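Local atomic coordinates of 2-oxoglutarate dehydrogenase E2 component (PDB entry 2EQ7), a protein that belongs to the succinyltransferase core enzyme of the 2-oxoglutarate dehydrogenase complex and, through its peripheral subunit-binding domain, binds lipoamide dehydrogenase (E3). Residues L1-A6 with G26-K31. Sequence-based numbering, arbitrary orientation.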
loop_
_atom_site.group_PDB
_atom_site.type_symbol
_atom_site.label_atom_id
_atom_site.label_comp_id
_atom_site.label_asym_id
_atom_site.label_seq_id
_atom_site.Cartn_x
_atom_site.Cartn_y
_atom_site.Cartn_z
ATOM N N LEU C 1 -24.402 5.986 7.714
ATOM C CA LEU C 1 -24.682 5.573 9.120
ATOM C C LEU C 1 -24.118 4.192 9.428
ATOM O O LEU C 1 -23.381 4.015 10.399
ATOM C CB LEU C 1 -26.192 5.569 9.378
ATOM C CG LEU C 1 -26.659 4.973 10.711
ATOM C CD1 LEU C 1 -26.020 5.726 11.862
ATOM C CD2 LEU C 1 -28.173 5.035 10.804
ATOM N N ALA C 2 -24.469 3.216 8.596
ATOM C CA ALA C 2 -24.008 1.847 8.786
ATOM C C ALA C 2 -22.930 1.462 7.782
ATOM O O ALA C 2 -22.508 2.277 6.957
ATOM C CB ALA C 2 -25.187 0.884 8.675
ATOM N N MET C 3 -22.483 0.213 7.864
ATOM C CA MET C 3 -21.463 -0.296 6.959
ATOM C C MET C 3 -22.128 -0.694 5.643
ATOM O O MET C 3 -23.261 -1.177 5.633
ATOM C CB MET C 3 -20.759 -1.506 7.579
ATOM C CG MET C 3 -19.979 -1.199 8.844
ATOM S SD MET C 3 -18.670 0.001 8.550
ATOM C CE MET C 3 -17.307 -1.081 8.073
ATOM N N PRO C 4 -21.430 -0.492 4.516
ATOM C CA PRO C 4 -21.920 -0.813 3.172
ATOM C C PRO C 4 -22.589 -2.181 3.005
ATOM O O PRO C 4 -23.597 -2.297 2.307
ATOM C CB PRO C 4 -20.667 -0.665 2.316
ATOM C CG PRO C 4 -19.974 0.480 2.980
ATOM C CD PRO C 4 -20.087 0.115 4.446
ATOM N N ALA C 5 -22.033 -3.213 3.632
ATOM C CA ALA C 5 -22.607 -4.552 3.528
ATOM C C ALA C 5 -23.890 -4.657 4.347
ATOM O O ALA C 5 -24.787 -5.434 4.018
ATOM C CB ALA C 5 -21.600 -5.601 3.995
ATOM N N ALA C 6 -23.969 -3.872 5.416
ATOM C CA ALA C 6 -25.144 -3.869 6.277
ATOM C C ALA C 6 -26.318 -3.269 5.514
ATOM O O ALA C 6 -27.440 -3.772 5.580
ATOM C CB ALA C 6 -24.869 -3.056 7.535
ATOM N N GLY C 26 -18.255 3.469 16.668
ATOM C CA GLY C 26 -19.113 4.636 16.727
ATOM C C GLY C 26 -20.541 4.249 16.397
ATOM O O GLY C 26 -20.999 3.169 16.775
ATOM N N GLY C 27 -21.247 5.124 15.688
ATOM C CA GLY C 27 -22.620 4.833 15.318
ATOM C C GLY C 27 -22.700 4.187 13.947
ATOM O O GLY C 27 -23.093 4.830 12.974
ATOM N N ARG C 28 -22.325 2.913 13.869
ATOM C CA ARG C 28 -22.354 2.181 12.606
ATOM C C ARG C 28 -22.952 0.793 12.789
ATOM O O ARG C 28 -22.568 0.053 13.696
ATOM C CB ARG C 28 -20.940 2.048 12.036
ATOM C CG ARG C 28 -20.238 3.371 11.799
ATOM C CD ARG C 28 -18.802 3.156 11.354
ATOM N NE ARG C 28 -18.089 4.420 11.194
ATOM C CZ ARG C 28 -16.813 4.518 10.839
ATOM N NH1 ARG C 28 -16.248 5.712 10.719
ATOM N NH2 ARG C 28 -16.100 3.423 10.605
ATOM N N ILE C 29 -23.891 0.443 11.917
ATOM C CA ILE C 29 -24.540 -0.859 11.975
ATOM C C ILE C 29 -23.780 -1.868 11.120
ATOM O O ILE C 29 -23.645 -1.690 9.910
ATOM C CB ILE C 29 -26.000 -0.783 11.469
ATOM C CG1 ILE C 29 -26.820 0.138 12.376
ATOM C CG2 ILE C 29 -26.613 -2.174 11.430
ATOM C CD1 ILE C 29 -28.260 0.315 11.934
ATOM N N LEU C 30 -23.281 -2.920 11.759
ATOM C CA LEU C 30 -22.545 -3.963 11.056
ATOM C C LEU C 30 -23.548 -4.937 10.448
ATOM O O LEU C 30 -24.665 -5.075 10.948
ATOM C CB LEU C 30 -21.621 -4.707 12.025
ATOM C CG LEU C 30 -20.599 -3.861 12.789
ATOM C CD1 LEU C 30 -19.833 -4.744 13.761
ATOM C CD2 LEU C 30 -19.645 -3.189 11.813
ATOM N N LYS C 31 -23.154 -5.610 9.373
ATOM C CA LYS C 31 -24.041 -6.563 8.715
ATOM C C LYS C 31 -24.461 -7.671 9.676
ATOM O O LYS C 31 -25.493 -8.315 9.480
ATOM C CB LYS C 31 -23.355 -7.172 7.488
ATOM C CG LYS C 31 -22.092 -7.945 7.806
ATOM C CD LYS C 31 -21.423 -8.466 6.543
ATOM C CE LYS C 31 -22.273 -9.496 5.823
ATOM N NZ LYS C 31 -21.533 -10.077 4.669
#
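Met-3 N donates to Ile-29 O at 3.0 Å, the single hydrogen bond between residues 1-6 and 26-31. Its N-H...O angle of 177° is almost straight, while the donor stands 32° out of the carbonyl plane. Arg-28 CA makes a CA-H...O contact with Leu-1 O at 3.0 Å, with an angle of 156° at the hydrogen.

Two methyls also crowd Ile-29 O: Ala-2 CB lies 3.2 Å and Ala-6 CB 3.0 Å from it, both close carbon-to-oxygen approaches.

Apolar packing is separate from these. Ala-2 CB meets Ile-29 CB at 3.4 Å, closer than two aliphatic carbons normally approach. Met-3 and Leu-30 lie next to each other, both directed alike, Met-3 CG touching Leu-30 CD2 at 3.6 Å.

Met-3 and Leu-30 are the N-caps of helices 4-12 and 31-34, so the contact joins the starts of both helices in the small E3-binding domain; Val-34 of the second helix touches Ala-6 and Ile-29.

The charged side chains reach two chains of another protein. Lys-31 CD packs on Ala-5 CB at 3.8 Å, while Lys-31 NZ is salt-bridged to acidic side chains of one; Arg-28, extended from CG to NE, pairs through NH1 with an acidic side chain of the other.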